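PDB 4B0N: polyketide Synthase III from Ectocarpus siliculosus, which acts as a type III polyketide synthase in phlorotannin monomer biosynthesis, probably transferring acyl groups other than amino-acyl groups. Local coordinates for residues A[37-41]-A[254-258]; A[106-110]-A[127-131]; A[354-358]-A[372-377]. All blocks are in the same frame, centred on the assembly; numbering follows the deposited sequence.

From the N terminus, residues 37-41 lead into strand 42-51 and meet 254-258 at the end of strand 245-255. Interaction 1 thereby closes a loop of 212 intervening residues at the edge of the N-terminal sheet. Nested inside that loop, interaction 2 is much shorter: with 16 residues between its segments, it ties the loop around 106-110 to helix 121-146. These two contacts lie on opposite sides of the chain's centre, with their own centres 46 Å apart. Interaction 3 follows in series, after interaction 1 has closed. It joins helices 353-362 and 369-385 of the C-terminal half, its centre 28 to 29 Å from the other two.

Interaction 1 of 3, residues A[37-41]-A[254-258]; sequences DEQTV and GARKS
Residues 37-41 lack helix or strand: an inverse gamma turn centres on E38 (phi/psi -91/63), and T40 and V41 are extended. The direction from CA 38 to 41 lies 156° from that of CA 254 to 257, roughly antiparallel; G254 and A255 finish a strand that R256 to S258 leave. V41 lies across from R256, CA to CA 4.8 Å.

T40 O accepts a CA-H...O contact from R256 CA at 3.6 Å (164° at the hydrogen), and V41 CA lies 3.6 Å from A255 O. Water 1 spans E38 O (2.9 Å) and K257 N (3.4 Å), both bonds weak.

Van der Waals contact centres on V41 (chi1 p), whose CG2 sits 3.6 Å from G254 C; an ideal G254 CB would lie 3.1 Å from it.

Long side chains cover the exposed side. K257 (chi1 t, chi2 t) brings NZ 3.4 Å from E38 CG but 4.6 Å from E38 OE2, beyond a salt bridge. Q39 OE1 lies over the R256 guanidinium (chi1 -122°), 4.0 Å from R256 CD, while R256 NE forms a salt bridge with E259.

Strand pairing begins next door, A255 bonding to the Y42 backbone, where strand 42-51 edges the N-terminal thiolase-fold sheet antiparallel to strand 245-255.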
# COMPACT_ATOMS: atom_id res chain seq x y z
N ASP A 37 11.71 -30.09 16.06
CA ASP A 37 11.80 -29.75 14.64
C ASP A 37 12.72 -28.55 14.39
O ASP A 37 12.29 -27.39 14.40
CB ASP A 37 10.40 -29.51 14.05
CG ASP A 37 9.62 -28.41 14.77
OD1 ASP A 37 9.34 -28.57 15.98
OD2 ASP A 37 9.29 -27.39 14.13
N GLU A 38 14.00 -28.84 14.15
CA GLU A 38 14.99 -27.80 13.87
C GLU A 38 15.13 -27.53 12.37
O GLU A 38 16.19 -27.75 11.77
CB GLU A 38 16.35 -28.13 14.51
CG GLU A 38 16.65 -27.32 15.77
CD GLU A 38 15.60 -27.46 16.86
OE1 GLU A 38 15.30 -28.61 17.27
OE2 GLU A 38 15.08 -26.42 17.33
N GLN A 39 14.04 -27.06 11.78
CA GLN A 39 14.02 -26.53 10.42
C GLN A 39 13.27 -25.20 10.43
O GLN A 39 12.67 -24.81 9.42
CB GLN A 39 13.37 -27.53 9.46
CG GLN A 39 14.22 -28.76 9.14
CD GLN A 39 15.52 -28.44 8.42
OE1 GLN A 39 15.59 -27.50 7.62
NE2 GLN A 39 16.55 -29.22 8.69
N THR A 40 13.31 -24.53 11.57
CA THR A 40 12.67 -23.23 11.76
C THR A 40 13.45 -22.15 11.01
O THR A 40 14.67 -22.05 11.13
CB THR A 40 12.61 -22.85 13.26
OG1 THR A 40 12.26 -24.00 14.03
CG2 THR A 40 11.58 -21.75 13.50
N VAL A 41 12.72 -21.35 10.23
CA VAL A 41 13.32 -20.27 9.45
C VAL A 41 12.90 -18.89 9.98
O VAL A 41 11.72 -18.53 9.98
CB VAL A 41 13.03 -20.43 7.93
CG1 VAL A 41 11.56 -20.70 7.66
CG2 VAL A 41 13.51 -19.22 7.14
N GLY A 254 15.93 -15.13 5.22
CA GLY A 254 15.33 -16.19 6.04
C GLY A 254 16.37 -17.25 6.36
O GLY A 254 16.75 -18.04 5.49
N ALA A 255 16.82 -17.27 7.61
CA ALA A 255 17.93 -18.13 8.02
C ALA A 255 17.54 -19.16 9.06
O ALA A 255 16.64 -18.93 9.87
CB ALA A 255 19.09 -17.28 8.52
N ARG A 256 18.24 -20.30 9.04
CA ARG A 256 17.99 -21.40 9.98
C ARG A 256 18.76 -21.17 11.29
O ARG A 256 19.26 -20.07 11.53
CB ARG A 256 18.39 -22.73 9.34
CG ARG A 256 17.27 -23.76 9.24
CD ARG A 256 16.46 -23.61 7.96
NE ARG A 256 17.27 -23.81 6.76
CZ ARG A 256 16.79 -23.90 5.52
NH1 ARG A 256 15.49 -23.80 5.30
NH2 ARG A 256 17.63 -24.08 4.51
N LYS A 257 18.87 -22.21 12.12
CA LYS A 257 19.49 -22.10 13.45
C LYS A 257 20.91 -21.54 13.42
O LYS A 257 21.19 -20.51 14.06
CB LYS A 257 19.46 -23.46 14.18
CG LYS A 257 20.12 -23.44 15.56
CD LYS A 257 20.46 -24.84 16.06
CE LYS A 257 19.40 -25.38 17.01
NZ LYS A 257 19.63 -26.81 17.37
N SER A 258 21.81 -22.20 12.68
CA SER A 258 23.22 -21.82 12.68
C SER A 258 23.74 -21.33 11.32
O SER A 258 24.93 -21.41 11.04
CB SER A 258 24.08 -22.98 13.19
OG SER A 258 23.99 -23.10 14.60
O HOH W 1 17.05 -25.03 12.18

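Interaction 2 of 3, residues A[106-110]-A[127-131]; sequences GDPLF and KFKEK
Residues 106-110 form an irregular loop facing one side of helix 121-146, of which 127-131 is a helical piece. The backbones stay well apart: F110 CA is 8.4 Å from K127 CA and D107 CA 10.9 Å from K131 CA, so side chains and water fill the gap. G106 has positive phi (112/29); D107 and L109 are extended, and F110 turns to -71/-51.

K127 (chi1 -114°, chi2 m) reaches across first. Its aliphatic stem lies on the ring of F110 (F110 chi1 t), with K127 CG 3.7 Å from the ring centroid and 28° off the normal, a CH-pi contact; the closest pair is K127 CG to F110 CE1, 3.4 Å. Its NZ forms a salt bridge to E130 OE1 (3.1 Å) and donates to water 2 (2.6 Å), which in turn donates to D107 OD1 (2.8 Å) and P108 O (2.7 Å). D107 OD1 itself is 4.0 Å from K127 NZ.

F128 leaves the helix roughly at right angles to K127 and packs on V221 and L223 of strand 215-223, a strand K131 also touches through L223; here the helix covers the N-terminal sheet as an outer layer of the thiolase fold.

E130 (chi1 t) brings OE2 to 4.3 Å from D107 OD1, a like-charge approach moderated by water 3, which donates to E130 OE2 (3.0 Å) and weakly to D107 OD1 (3.4 Å).

K131 (chi1 m, chi2 m, then extended) ends the row with the direct salt bridge, NZ donating to D107 OD2 at 2.8 Å; D107 (chi1 t) also receives Y55 OH on OD2.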
# COMPACT_ATOMS: atom_id res chain seq x y z
N GLY A 106 21.47 25.35 -8.81
CA GLY A 106 20.50 24.94 -9.82
C GLY A 106 19.30 24.21 -9.26
O GLY A 106 18.70 23.37 -9.94
N ASP A 107 18.94 24.52 -8.01
CA ASP A 107 17.78 23.94 -7.35
C ASP A 107 16.84 25.05 -6.88
O ASP A 107 17.17 25.79 -5.95
CB ASP A 107 18.20 23.06 -6.18
CG ASP A 107 17.07 22.15 -5.69
OD1 ASP A 107 16.32 21.62 -6.54
OD2 ASP A 107 16.95 21.95 -4.46
N PRO A 108 15.66 25.17 -7.51
CA PRO A 108 14.77 26.31 -7.28
C PRO A 108 13.99 26.24 -5.96
O PRO A 108 13.89 25.19 -5.34
CB PRO A 108 13.81 26.24 -8.46
CG PRO A 108 13.74 24.79 -8.80
CD PRO A 108 15.09 24.22 -8.48
N LEU A 109 13.44 27.39 -5.56
CA LEU A 109 12.53 27.46 -4.43
C LEU A 109 11.15 26.96 -4.87
O LEU A 109 10.56 27.50 -5.81
CB LEU A 109 12.44 28.90 -3.92
CG LEU A 109 13.40 29.40 -2.83
CD1 LEU A 109 14.87 29.04 -3.08
CD2 LEU A 109 13.25 30.91 -2.67
N PHE A 110 10.66 25.93 -4.19
CA PHE A 110 9.42 25.26 -4.57
C PHE A 110 8.17 26.10 -4.31
O PHE A 110 7.34 26.27 -5.21
CB PHE A 110 9.33 23.91 -3.85
CG PHE A 110 8.10 23.11 -4.19
CD1 PHE A 110 7.79 22.78 -5.50
CD2 PHE A 110 7.25 22.66 -3.17
CE1 PHE A 110 6.66 22.04 -5.80
CE2 PHE A 110 6.12 21.92 -3.46
CZ PHE A 110 5.83 21.60 -4.78
N LYS A 127 7.06 16.81 -7.15
CA LYS A 127 8.28 17.12 -6.40
C LYS A 127 8.76 15.98 -5.51
O LYS A 127 9.97 15.80 -5.32
CB LYS A 127 8.06 18.36 -5.54
CG LYS A 127 8.91 19.55 -5.95
CD LYS A 127 10.36 19.39 -5.54
CE LYS A 127 11.11 20.70 -5.72
NZ LYS A 127 12.49 20.49 -6.22
N PHE A 128 7.81 15.21 -4.97
CA PHE A 128 8.15 14.02 -4.19
C PHE A 128 8.99 13.07 -5.03
O PHE A 128 10.04 12.61 -4.59
CB PHE A 128 6.89 13.32 -3.68
CG PHE A 128 7.17 12.07 -2.90
CD1 PHE A 128 7.32 10.84 -3.55
CD2 PHE A 128 7.30 12.11 -1.52
CE1 PHE A 128 7.60 9.69 -2.84
CE2 PHE A 128 7.57 10.95 -0.80
CZ PHE A 128 7.72 9.74 -1.46
N LYS A 129 8.51 12.78 -6.24
CA LYS A 129 9.23 11.92 -7.18
C LYS A 129 10.61 12.46 -7.48
O LYS A 129 11.60 11.73 -7.43
CB LYS A 129 8.43 11.76 -8.48
CG LYS A 129 9.07 10.80 -9.48
CD LYS A 129 8.25 10.70 -10.75
CE LYS A 129 9.03 10.00 -11.85
NZ LYS A 129 8.24 9.93 -13.11
N GLU A 130 10.67 13.76 -7.78
CA GLU A 130 11.91 14.44 -8.17
C GLU A 130 13.03 14.29 -7.14
O GLU A 130 14.21 14.23 -7.50
CB GLU A 130 11.63 15.93 -8.42
CG GLU A 130 12.78 16.67 -9.09
CD GLU A 130 12.81 18.15 -8.74
OE1 GLU A 130 11.73 18.78 -8.66
OE2 GLU A 130 13.93 18.68 -8.56
N LYS A 131 12.66 14.22 -5.87
CA LYS A 131 13.65 14.21 -4.79
C LYS A 131 13.82 12.85 -4.13
O LYS A 131 14.90 12.56 -3.60
CB LYS A 131 13.29 15.27 -3.73
CG LYS A 131 13.36 16.72 -4.23
CD LYS A 131 14.78 17.25 -4.23
CE LYS A 131 14.83 18.69 -4.72
NZ LYS A 131 16.19 19.28 -4.58
O HOH W 2 13.91 22.47 -5.31
O HOH W 3 15.37 21.06 -9.73

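Interaction 3 of 3, residues A[354-358]-A[372-377]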
# COMPACT_ATOMS: atom_id res chain seq x y z
N ASP A 354 18.19 6.48 22.69
CA ASP A 354 18.27 6.39 21.23
C ASP A 354 17.14 7.17 20.57
O ASP A 354 17.34 7.84 19.56
CB ASP A 354 18.21 4.93 20.78
CG ASP A 354 19.39 4.10 21.27
OD1 ASP A 354 20.54 4.58 21.18
OD2 ASP A 354 19.15 2.97 21.75
N SER A 355 15.94 7.08 21.17
CA SER A 355 14.75 7.73 20.63
C SER A 355 14.83 9.26 20.69
O SER A 355 14.36 9.94 19.78
CB SER A 355 13.49 7.23 21.35
OG SER A 355 13.40 5.82 21.31
N TRP A 356 15.42 9.78 21.77
CA TRP A 356 15.64 11.22 21.91
C TRP A 356 16.67 11.70 20.93
O TRP A 356 16.54 12.79 20.36
CB TRP A 356 16.07 11.57 23.32
CG TRP A 356 14.98 11.42 24.35
CD1 TRP A 356 14.90 10.49 25.38
CD2 TRP A 356 13.76 12.23 24.48
NE1 TRP A 356 13.76 10.66 26.12
CE2 TRP A 356 13.03 11.69 25.63
CE3 TRP A 356 13.22 13.31 23.79
CZ2 TRP A 356 11.81 12.21 26.05
CZ3 TRP A 356 11.99 13.83 24.22
CH2 TRP A 356 11.31 13.30 25.32
N ALA A 357 17.71 10.89 20.72
CA ALA A 357 18.81 11.21 19.82
C ALA A 357 18.36 11.36 18.37
O ALA A 357 18.78 12.30 17.68
CB ALA A 357 19.92 10.17 19.94
N VAL A 358 17.51 10.44 17.91
CA VAL A 358 16.97 10.50 16.56
C VAL A 358 16.10 11.74 16.41
O VAL A 358 16.28 12.53 15.49
CB VAL A 358 16.19 9.22 16.20
CG1 VAL A 358 15.31 9.42 14.97
CG2 VAL A 358 17.16 8.07 15.98
N PHE A 372 15.66 4.39 12.15
CA PHE A 372 16.79 5.22 12.59
C PHE A 372 17.19 4.87 14.02
O PHE A 372 18.38 4.68 14.30
CB PHE A 372 16.45 6.71 12.45
CG PHE A 372 16.69 7.27 11.07
CD1 PHE A 372 15.83 6.97 10.02
CD2 PHE A 372 17.77 8.12 10.83
CE1 PHE A 372 16.05 7.49 8.76
CE2 PHE A 372 17.99 8.65 9.57
CZ PHE A 372 17.13 8.33 8.53
N VAL A 373 16.21 4.79 14.92
CA VAL A 373 16.44 4.38 16.31
C VAL A 373 17.01 2.97 16.33
O VAL A 373 18.02 2.71 16.99
CB VAL A 373 15.13 4.41 17.14
CG1 VAL A 373 15.41 4.01 18.59
CG2 VAL A 373 14.47 5.78 17.09
N LEU A 374 16.36 2.07 15.60
CA LEU A 374 16.80 0.69 15.47
C LEU A 374 18.24 0.61 14.98
O LEU A 374 19.05 -0.15 15.51
CB LEU A 374 15.84 -0.06 14.53
CG LEU A 374 15.74 -1.59 14.45
CD1 LEU A 374 16.65 -2.14 13.36
CD2 LEU A 374 15.98 -2.29 15.79
N SER A 375 18.57 1.43 13.97
CA SER A 375 19.92 1.49 13.42
C SER A 375 20.84 2.39 14.25
O SER A 375 21.74 3.04 13.72
CB SER A 375 19.90 1.95 11.96
OG SER A 375 21.21 1.97 11.41
N ARG A 376 20.58 2.43 15.56
CA ARG A 376 21.49 3.03 16.53
C ARG A 376 21.89 1.93 17.50
O ARG A 376 23.04 1.86 17.93
CB ARG A 376 20.82 4.17 17.28
CG ARG A 376 20.77 5.48 16.51
CD ARG A 376 20.25 6.60 17.41
NE ARG A 376 21.05 6.75 18.63
CZ ARG A 376 22.13 7.52 18.73
NH1 ARG A 376 22.56 8.22 17.69
NH2 ARG A 376 22.78 7.58 19.89
N VAL A 377 20.91 1.09 17.84
CA VAL A 377 21.10 -0.08 18.69
C VAL A 377 22.03 -1.08 18.01
O VAL A 377 22.91 -1.66 18.65
CB VAL A 377 19.74 -0.75 19.00
CG1 VAL A 377 19.94 -2.07 19.73
CG2 VAL A 377 18.87 0.18 19.83
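V358 lays its CG2 methyl over the start of the 372-377 segment, 3.7 Å from V373 CG2, 3.8 Å from F372 CB and 3.7 Å from R376 CD, so that it covers one turn of the opposing helix. One turn earlier, D354 packs CB against V373 CG1 at 3.7 Å, and the two CA atoms come to 5.6 Å, the closest CA pair of the two segments. S355 OG touches the same V373 CG1 (3.8 Å) while bonding to V330 O.

The helix segments cross at 125° with their axes 8.9 Å apart, and the space between the axes is filled by V358, V373, D354 and the R376 stem. In the C-terminal half of the thiolase fold, helix 369-385 lies between the two sheets: V373 and V377 rest on C329 of strand 327-330, whereas F372 touches I50 and L374 and S375 touch M48 of strand 42-51. Helix 353-362 packs across it.

The charged groups gather beside A357. R376 NE gives D354 OD1 a weak, long hydrogen bond (3.4 Å, 164°) within a salt bridge, and A357 CB covers one face of the guanidinium, 3.7 Å from R376 CZ. D354 OD2 lies 3.4 Å from V377 CG2 and takes its main salt bridge from R380.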